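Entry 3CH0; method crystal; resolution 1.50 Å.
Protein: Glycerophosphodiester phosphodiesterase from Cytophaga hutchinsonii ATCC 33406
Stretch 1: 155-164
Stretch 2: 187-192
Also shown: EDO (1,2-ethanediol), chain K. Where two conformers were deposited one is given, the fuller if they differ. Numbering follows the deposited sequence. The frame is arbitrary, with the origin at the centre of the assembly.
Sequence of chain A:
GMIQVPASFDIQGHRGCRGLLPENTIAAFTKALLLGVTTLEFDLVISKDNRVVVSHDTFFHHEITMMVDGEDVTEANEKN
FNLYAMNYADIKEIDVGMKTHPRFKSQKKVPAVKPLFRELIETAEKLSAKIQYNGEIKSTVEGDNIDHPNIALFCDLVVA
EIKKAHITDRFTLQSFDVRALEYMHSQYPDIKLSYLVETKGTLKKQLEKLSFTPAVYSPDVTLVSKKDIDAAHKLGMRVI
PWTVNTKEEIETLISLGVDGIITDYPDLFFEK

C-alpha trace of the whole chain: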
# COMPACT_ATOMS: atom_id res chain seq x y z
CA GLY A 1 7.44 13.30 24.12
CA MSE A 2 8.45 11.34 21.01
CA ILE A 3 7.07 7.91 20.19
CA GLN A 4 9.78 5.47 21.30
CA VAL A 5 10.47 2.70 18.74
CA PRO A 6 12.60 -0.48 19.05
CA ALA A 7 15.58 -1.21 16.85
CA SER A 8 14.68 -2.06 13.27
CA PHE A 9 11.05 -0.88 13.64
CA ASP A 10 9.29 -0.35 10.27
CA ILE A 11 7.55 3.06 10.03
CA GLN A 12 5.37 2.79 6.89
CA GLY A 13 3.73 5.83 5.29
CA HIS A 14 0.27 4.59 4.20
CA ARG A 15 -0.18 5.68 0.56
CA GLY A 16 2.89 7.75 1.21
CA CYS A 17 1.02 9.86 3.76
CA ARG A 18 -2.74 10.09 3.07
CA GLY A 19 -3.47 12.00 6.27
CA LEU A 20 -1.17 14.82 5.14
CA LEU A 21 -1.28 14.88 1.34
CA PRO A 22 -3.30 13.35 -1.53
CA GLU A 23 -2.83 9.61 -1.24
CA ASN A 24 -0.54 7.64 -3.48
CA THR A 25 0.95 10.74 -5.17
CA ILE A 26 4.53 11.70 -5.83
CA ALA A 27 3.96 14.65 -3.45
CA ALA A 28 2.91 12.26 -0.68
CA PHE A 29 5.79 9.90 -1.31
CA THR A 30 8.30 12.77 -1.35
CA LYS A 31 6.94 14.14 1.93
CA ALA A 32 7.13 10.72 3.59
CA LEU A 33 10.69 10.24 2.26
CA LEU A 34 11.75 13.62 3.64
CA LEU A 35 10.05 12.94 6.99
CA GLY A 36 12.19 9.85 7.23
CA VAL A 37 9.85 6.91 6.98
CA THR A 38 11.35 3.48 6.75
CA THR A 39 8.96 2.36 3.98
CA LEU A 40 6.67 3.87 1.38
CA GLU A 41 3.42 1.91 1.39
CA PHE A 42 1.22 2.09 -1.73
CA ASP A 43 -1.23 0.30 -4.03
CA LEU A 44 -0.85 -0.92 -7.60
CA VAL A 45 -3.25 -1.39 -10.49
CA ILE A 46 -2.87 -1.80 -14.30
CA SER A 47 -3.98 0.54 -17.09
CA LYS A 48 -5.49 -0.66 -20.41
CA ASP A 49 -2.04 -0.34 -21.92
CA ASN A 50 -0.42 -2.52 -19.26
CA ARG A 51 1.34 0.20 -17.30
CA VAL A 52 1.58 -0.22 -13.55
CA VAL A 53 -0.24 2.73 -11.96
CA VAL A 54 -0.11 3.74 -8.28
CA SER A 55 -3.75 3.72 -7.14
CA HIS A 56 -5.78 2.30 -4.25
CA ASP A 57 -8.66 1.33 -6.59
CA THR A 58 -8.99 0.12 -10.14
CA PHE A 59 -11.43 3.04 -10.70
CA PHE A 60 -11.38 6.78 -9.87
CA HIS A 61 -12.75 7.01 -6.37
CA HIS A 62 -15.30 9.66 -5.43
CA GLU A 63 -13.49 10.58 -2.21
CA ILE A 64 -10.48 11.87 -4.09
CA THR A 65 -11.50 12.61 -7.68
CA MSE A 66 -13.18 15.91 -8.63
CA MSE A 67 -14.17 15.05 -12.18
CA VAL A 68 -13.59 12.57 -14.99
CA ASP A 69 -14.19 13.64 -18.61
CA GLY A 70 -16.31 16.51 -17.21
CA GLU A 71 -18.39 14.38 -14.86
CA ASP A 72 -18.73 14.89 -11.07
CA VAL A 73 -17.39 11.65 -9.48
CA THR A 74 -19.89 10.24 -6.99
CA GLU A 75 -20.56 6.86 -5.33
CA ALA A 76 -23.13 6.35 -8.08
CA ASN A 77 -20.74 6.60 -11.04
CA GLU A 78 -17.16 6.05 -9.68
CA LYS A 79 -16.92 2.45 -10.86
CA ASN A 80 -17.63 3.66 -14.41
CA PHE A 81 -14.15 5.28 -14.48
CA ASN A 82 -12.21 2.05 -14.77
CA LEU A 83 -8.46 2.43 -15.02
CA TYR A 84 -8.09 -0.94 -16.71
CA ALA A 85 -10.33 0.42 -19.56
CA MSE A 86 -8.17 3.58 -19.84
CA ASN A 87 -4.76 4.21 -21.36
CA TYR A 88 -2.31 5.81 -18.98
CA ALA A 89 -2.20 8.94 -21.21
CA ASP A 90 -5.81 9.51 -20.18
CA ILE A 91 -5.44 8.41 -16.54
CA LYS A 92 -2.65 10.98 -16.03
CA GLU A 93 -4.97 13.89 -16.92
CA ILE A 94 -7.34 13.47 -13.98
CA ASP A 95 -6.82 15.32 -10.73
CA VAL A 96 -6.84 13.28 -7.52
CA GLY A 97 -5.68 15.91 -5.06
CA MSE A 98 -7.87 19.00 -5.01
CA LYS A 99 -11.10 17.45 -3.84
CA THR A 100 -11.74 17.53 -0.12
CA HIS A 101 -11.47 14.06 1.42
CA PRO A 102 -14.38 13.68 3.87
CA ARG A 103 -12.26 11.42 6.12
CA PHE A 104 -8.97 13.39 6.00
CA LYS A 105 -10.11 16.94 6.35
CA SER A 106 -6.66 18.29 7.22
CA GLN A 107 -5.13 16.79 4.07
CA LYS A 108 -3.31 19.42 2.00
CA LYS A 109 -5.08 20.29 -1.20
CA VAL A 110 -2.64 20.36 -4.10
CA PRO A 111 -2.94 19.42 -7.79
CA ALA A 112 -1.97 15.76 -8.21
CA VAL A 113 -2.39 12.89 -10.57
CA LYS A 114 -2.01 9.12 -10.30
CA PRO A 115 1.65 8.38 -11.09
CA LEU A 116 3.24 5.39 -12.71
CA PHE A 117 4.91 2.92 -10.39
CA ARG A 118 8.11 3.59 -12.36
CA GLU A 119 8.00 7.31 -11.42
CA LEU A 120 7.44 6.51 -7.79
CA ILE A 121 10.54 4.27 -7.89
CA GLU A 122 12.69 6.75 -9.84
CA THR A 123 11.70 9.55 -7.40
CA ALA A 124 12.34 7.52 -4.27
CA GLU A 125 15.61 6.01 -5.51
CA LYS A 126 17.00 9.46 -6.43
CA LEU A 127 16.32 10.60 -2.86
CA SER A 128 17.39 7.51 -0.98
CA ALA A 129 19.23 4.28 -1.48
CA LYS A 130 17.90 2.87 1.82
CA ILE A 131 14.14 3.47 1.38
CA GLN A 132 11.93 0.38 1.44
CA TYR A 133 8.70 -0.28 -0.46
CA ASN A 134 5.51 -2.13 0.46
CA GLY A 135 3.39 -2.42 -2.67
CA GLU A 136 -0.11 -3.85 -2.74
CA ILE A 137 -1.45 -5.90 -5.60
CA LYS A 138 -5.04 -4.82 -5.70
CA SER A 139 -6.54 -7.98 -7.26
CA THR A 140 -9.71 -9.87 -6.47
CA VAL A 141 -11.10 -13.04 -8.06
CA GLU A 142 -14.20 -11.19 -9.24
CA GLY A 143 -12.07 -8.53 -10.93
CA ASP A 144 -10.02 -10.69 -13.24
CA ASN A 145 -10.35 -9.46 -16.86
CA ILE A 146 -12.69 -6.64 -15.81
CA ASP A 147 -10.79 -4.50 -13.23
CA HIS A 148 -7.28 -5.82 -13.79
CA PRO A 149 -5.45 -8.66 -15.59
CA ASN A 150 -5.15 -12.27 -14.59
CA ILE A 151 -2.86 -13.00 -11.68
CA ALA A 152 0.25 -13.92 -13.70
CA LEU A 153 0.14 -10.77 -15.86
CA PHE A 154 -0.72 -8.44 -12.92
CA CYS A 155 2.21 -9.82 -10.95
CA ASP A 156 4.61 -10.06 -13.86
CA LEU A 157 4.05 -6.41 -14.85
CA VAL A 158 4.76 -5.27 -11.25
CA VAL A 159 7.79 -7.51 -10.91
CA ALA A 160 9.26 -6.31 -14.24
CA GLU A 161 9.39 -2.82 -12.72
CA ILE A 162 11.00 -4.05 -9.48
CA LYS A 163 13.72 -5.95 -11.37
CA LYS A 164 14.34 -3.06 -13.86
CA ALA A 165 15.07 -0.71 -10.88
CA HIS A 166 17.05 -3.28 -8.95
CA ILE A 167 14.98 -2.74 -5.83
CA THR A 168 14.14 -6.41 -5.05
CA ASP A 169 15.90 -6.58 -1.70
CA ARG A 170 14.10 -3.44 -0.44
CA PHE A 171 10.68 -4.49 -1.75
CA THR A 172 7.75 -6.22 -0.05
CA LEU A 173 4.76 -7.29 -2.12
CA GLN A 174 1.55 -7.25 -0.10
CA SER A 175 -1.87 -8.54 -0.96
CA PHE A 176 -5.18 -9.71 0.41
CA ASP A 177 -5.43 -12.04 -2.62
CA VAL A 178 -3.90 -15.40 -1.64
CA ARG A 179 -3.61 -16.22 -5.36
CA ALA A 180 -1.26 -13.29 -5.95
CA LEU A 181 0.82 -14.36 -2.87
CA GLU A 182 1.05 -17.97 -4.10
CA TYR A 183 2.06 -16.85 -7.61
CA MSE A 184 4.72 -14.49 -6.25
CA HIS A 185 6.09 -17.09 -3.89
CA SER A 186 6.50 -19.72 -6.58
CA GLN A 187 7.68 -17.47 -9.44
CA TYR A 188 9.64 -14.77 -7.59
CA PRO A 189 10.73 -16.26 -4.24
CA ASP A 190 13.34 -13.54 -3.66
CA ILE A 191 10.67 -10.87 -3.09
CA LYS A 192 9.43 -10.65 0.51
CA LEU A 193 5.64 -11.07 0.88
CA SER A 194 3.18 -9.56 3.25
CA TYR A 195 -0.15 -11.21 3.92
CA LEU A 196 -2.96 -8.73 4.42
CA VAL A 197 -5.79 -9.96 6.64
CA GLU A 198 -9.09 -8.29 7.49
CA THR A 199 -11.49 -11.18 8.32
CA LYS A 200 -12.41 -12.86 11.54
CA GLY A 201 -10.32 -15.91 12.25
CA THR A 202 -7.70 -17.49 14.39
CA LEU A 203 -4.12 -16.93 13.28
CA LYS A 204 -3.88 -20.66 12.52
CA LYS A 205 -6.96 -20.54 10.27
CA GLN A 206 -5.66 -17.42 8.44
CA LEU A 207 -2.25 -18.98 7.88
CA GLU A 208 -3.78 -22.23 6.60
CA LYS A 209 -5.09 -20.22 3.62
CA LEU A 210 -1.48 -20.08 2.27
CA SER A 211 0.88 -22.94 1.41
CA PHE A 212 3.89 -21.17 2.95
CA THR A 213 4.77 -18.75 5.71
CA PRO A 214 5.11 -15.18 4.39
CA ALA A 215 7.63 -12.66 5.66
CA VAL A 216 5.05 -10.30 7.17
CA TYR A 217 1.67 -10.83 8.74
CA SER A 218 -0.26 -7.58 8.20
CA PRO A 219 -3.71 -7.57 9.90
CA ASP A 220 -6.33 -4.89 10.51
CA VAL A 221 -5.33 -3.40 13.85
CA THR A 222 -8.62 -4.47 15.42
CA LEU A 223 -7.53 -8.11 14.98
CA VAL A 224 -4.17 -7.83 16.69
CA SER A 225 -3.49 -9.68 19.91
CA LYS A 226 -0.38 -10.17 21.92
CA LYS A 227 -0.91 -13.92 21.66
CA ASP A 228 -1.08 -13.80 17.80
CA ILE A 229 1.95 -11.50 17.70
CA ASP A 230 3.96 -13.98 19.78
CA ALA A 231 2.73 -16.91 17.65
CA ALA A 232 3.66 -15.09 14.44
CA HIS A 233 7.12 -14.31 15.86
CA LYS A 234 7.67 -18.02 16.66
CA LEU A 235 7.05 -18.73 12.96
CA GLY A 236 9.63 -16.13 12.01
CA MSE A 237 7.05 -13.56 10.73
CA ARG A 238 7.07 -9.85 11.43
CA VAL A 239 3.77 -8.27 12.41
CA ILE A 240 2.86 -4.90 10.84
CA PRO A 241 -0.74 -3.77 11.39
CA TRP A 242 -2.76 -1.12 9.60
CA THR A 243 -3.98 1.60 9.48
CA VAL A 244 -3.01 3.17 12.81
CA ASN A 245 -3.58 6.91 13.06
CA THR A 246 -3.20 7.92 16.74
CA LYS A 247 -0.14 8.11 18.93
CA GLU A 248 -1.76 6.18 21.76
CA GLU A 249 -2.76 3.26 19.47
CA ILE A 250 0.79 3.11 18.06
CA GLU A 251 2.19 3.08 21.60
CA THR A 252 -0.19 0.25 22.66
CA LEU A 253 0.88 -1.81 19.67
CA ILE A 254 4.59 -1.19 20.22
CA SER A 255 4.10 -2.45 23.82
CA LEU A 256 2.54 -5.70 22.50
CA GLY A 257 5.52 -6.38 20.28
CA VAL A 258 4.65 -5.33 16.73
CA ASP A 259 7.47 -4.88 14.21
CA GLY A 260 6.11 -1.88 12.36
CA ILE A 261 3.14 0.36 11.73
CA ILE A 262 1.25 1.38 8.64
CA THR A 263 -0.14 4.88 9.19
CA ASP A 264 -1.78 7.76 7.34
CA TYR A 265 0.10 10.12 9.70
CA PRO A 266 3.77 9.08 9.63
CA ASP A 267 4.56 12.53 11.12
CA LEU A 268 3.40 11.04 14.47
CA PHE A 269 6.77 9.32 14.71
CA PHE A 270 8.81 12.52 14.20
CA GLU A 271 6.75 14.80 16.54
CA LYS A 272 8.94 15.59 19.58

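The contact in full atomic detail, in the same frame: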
# COMPACT_ATOMS: atom_id res chain seq x y z
N CYS A 155 0.98 -9.69 -11.72
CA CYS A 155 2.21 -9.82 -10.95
C CYS A 155 3.46 -9.61 -11.80
O CYS A 155 4.44 -9.01 -11.39
CB CYS A 155 2.30 -11.20 -10.24
SG CYS A 155 1.05 -11.40 -8.94
N ASP A 156 3.43 -10.17 -13.01
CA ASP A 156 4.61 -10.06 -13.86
C ASP A 156 4.87 -8.60 -14.21
O ASP A 156 6.01 -8.19 -14.26
CB ASP A 156 4.41 -10.85 -15.14
CG ASP A 156 4.45 -12.36 -14.93
OD1 ASP A 156 4.87 -12.83 -13.88
OD2 ASP A 156 4.08 -13.03 -15.93
N LEU A 157 3.84 -7.83 -14.51
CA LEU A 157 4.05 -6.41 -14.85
C LEU A 157 4.67 -5.66 -13.66
O LEU A 157 5.58 -4.82 -13.84
CB LEU A 157 2.76 -5.74 -15.23
CG LEU A 157 2.18 -6.19 -16.57
CD1 LEU A 157 0.74 -5.72 -16.74
CD2 LEU A 157 3.06 -5.73 -17.80
N VAL A 158 4.19 -5.92 -12.45
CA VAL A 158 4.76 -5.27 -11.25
C VAL A 158 6.21 -5.68 -11.07
O VAL A 158 7.08 -4.82 -10.80
CB VAL A 158 3.89 -5.60 -9.99
CG1 VAL A 158 4.56 -5.23 -8.64
CG2 VAL A 158 2.53 -4.93 -10.18
N VAL A 159 6.47 -6.99 -11.16
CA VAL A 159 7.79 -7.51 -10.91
C VAL A 159 8.82 -7.02 -11.96
O VAL A 159 9.97 -6.74 -11.57
CB VAL A 159 7.77 -9.03 -10.75
CG1 VAL A 159 9.22 -9.57 -10.74
CG2 VAL A 159 7.00 -9.41 -9.47
N ALA A 160 8.40 -6.86 -13.20
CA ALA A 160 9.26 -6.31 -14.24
C ALA A 160 9.81 -4.95 -13.78
O ALA A 160 10.99 -4.65 -13.99
CB ALA A 160 8.55 -6.19 -15.58
N GLU A 161 8.97 -4.15 -13.15
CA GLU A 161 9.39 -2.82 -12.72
C GLU A 161 10.36 -2.86 -11.53
O GLU A 161 11.28 -2.05 -11.45
CB GLU A 161 8.16 -1.94 -12.44
CG GLU A 161 7.28 -1.70 -13.66
CD GLU A 161 8.06 -1.11 -14.84
OE1 GLU A 161 8.75 -0.10 -14.64
OE2 GLU A 161 7.98 -1.67 -15.96
N ILE A 162 10.13 -3.79 -10.59
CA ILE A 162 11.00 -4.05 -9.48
C ILE A 162 12.40 -4.47 -9.94
O ILE A 162 13.38 -3.96 -9.47
CB ILE A 162 10.38 -5.13 -8.50
CG1 ILE A 162 9.10 -4.55 -7.86
CG2 ILE A 162 11.37 -5.62 -7.42
CD1 ILE A 162 8.21 -5.61 -7.20
N LYS A 163 12.44 -5.42 -10.86
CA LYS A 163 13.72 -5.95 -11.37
C LYS A 163 14.46 -4.87 -12.19
O LYS A 163 15.67 -4.71 -12.04
CB LYS A 163 13.44 -7.20 -12.22
CG LYS A 163 13.00 -8.40 -11.39
CD LYS A 163 12.80 -9.67 -12.27
CE LYS A 163 12.48 -10.96 -11.46
NZ LYS A 163 13.52 -11.39 -10.50
N LYS A 164 13.73 -4.13 -13.02
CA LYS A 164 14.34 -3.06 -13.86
C LYS A 164 15.10 -2.05 -12.98
O LYS A 164 16.18 -1.55 -13.34
CB LYS A 164 13.27 -2.36 -14.70
CG LYS A 164 13.76 -1.27 -15.65
CD LYS A 164 12.64 -0.58 -16.40
CE LYS A 164 13.19 0.64 -17.20
NZ LYS A 164 13.89 1.63 -16.32
N GLN A 187 6.97 -18.02 -8.31
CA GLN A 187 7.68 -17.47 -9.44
C GLN A 187 8.85 -16.54 -9.09
O GLN A 187 9.88 -16.48 -9.80
CB GLN A 187 6.72 -16.75 -10.38
CG GLN A 187 5.60 -17.64 -10.89
CD GLN A 187 6.11 -18.99 -11.43
OE1 GLN A 187 6.96 -19.04 -12.34
NE2 GLN A 187 5.66 -20.08 -10.82
N TYR A 188 8.69 -15.80 -8.00
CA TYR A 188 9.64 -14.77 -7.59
C TYR A 188 9.96 -14.86 -6.11
O TYR A 188 9.71 -13.94 -5.35
CB TYR A 188 9.09 -13.37 -7.94
CG TYR A 188 8.68 -13.24 -9.37
CD1 TYR A 188 9.62 -13.31 -10.41
CD2 TYR A 188 7.36 -13.07 -9.70
CE1 TYR A 188 9.25 -13.21 -11.73
CE2 TYR A 188 6.94 -12.98 -11.00
CZ TYR A 188 7.91 -13.03 -12.06
OH TYR A 188 7.45 -12.96 -13.36
N PRO A 189 10.51 -16.00 -5.67
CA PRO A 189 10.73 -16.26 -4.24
C PRO A 189 11.68 -15.31 -3.53
O PRO A 189 11.70 -15.32 -2.30
CB PRO A 189 11.30 -17.68 -4.22
CG PRO A 189 11.84 -17.85 -5.57
CD PRO A 189 10.99 -17.12 -6.51
N ASP A 190 12.42 -14.49 -4.28
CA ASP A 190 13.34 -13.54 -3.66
C ASP A 190 12.66 -12.25 -3.18
O ASP A 190 13.30 -11.40 -2.51
CB ASP A 190 14.55 -13.21 -4.54
CG ASP A 190 14.19 -12.68 -5.92
OD1 ASP A 190 13.07 -12.91 -6.42
OD2 ASP A 190 15.12 -12.08 -6.55
N ILE A 191 11.37 -12.08 -3.51
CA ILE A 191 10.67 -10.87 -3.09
C ILE A 191 9.83 -11.16 -1.86
O ILE A 191 9.02 -12.07 -1.86
CB ILE A 191 9.81 -10.31 -4.20
CG1 ILE A 191 10.68 -9.92 -5.40
CG2 ILE A 191 8.92 -9.12 -3.67
CD1 ILE A 191 9.85 -9.56 -6.64
N LYS A 192 10.13 -10.47 -0.77
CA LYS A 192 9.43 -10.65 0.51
C LYS A 192 7.92 -10.42 0.31
O LYS A 192 7.57 -9.52 -0.43
CB LYS A 192 9.91 -9.67 1.57
CG LYS A 192 11.30 -9.97 2.12
CD LYS A 192 11.69 -9.02 3.28
CE LYS A 192 11.83 -7.55 2.84
NZ LYS A 192 12.88 -7.30 1.83
C1 EDO K . 4.61 -8.88 -19.58
O1 EDO K . 5.48 -9.81 -20.22
C2 EDO K . 4.88 -9.00 -18.09
O2 EDO K . 6.17 -8.46 -17.73
O HOH W 1 12.77 -13.63 -8.84
O HOH W 2 13.30 -10.13 -8.21

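Contact between the helix 155-164 and the turn-bearing segment 187-192, centred on the Tyr 188 ring. Tyr 188 is the first residue to leave helical geometry after the preceding helix, and it opens a type I turn closed by Ile 191 N donating to Tyr 188 O (3.1 Å). Its hydroxyl is the donor in the one direct hydrogen bond across the contact: Tyr 188 OH lies 2.6 Å from Asp 156 OD1, which sits near the ring plane, at its edge. Asp 156 OD1 is also hydrogen-bonded elsewhere in the structure. One ring face is covered by Val 159, whose CG1 stands 3.7 Å from the Tyr 188 ring centroid and only 8° off the normal, a CH-pi contact. Val 159 CG2 also reaches Ile 191 CD1 (4.0 Å), and Ile 162 CG2 approaches the same Ile 191 CD1 at 4.3 Å, extending the apolar patch. Lys 163 passes the ring, CE 3.8 Å from Tyr 188 CD1, but its ammonium makes no salt bridge: NZ is 4.3 Å from Asp 190 OD2. Two waters span that gap instead. Water 1 accepts from Lys 163 NZ (2.9 Å) and donates to Asp 190 OD1 (2.5 Å); water 2 accepts from Lys 163 NZ (2.6 Å) and donates to Asp 190 OD2 (3.1 Å). Both carboxylate oxygens are thus satisfied through solvent.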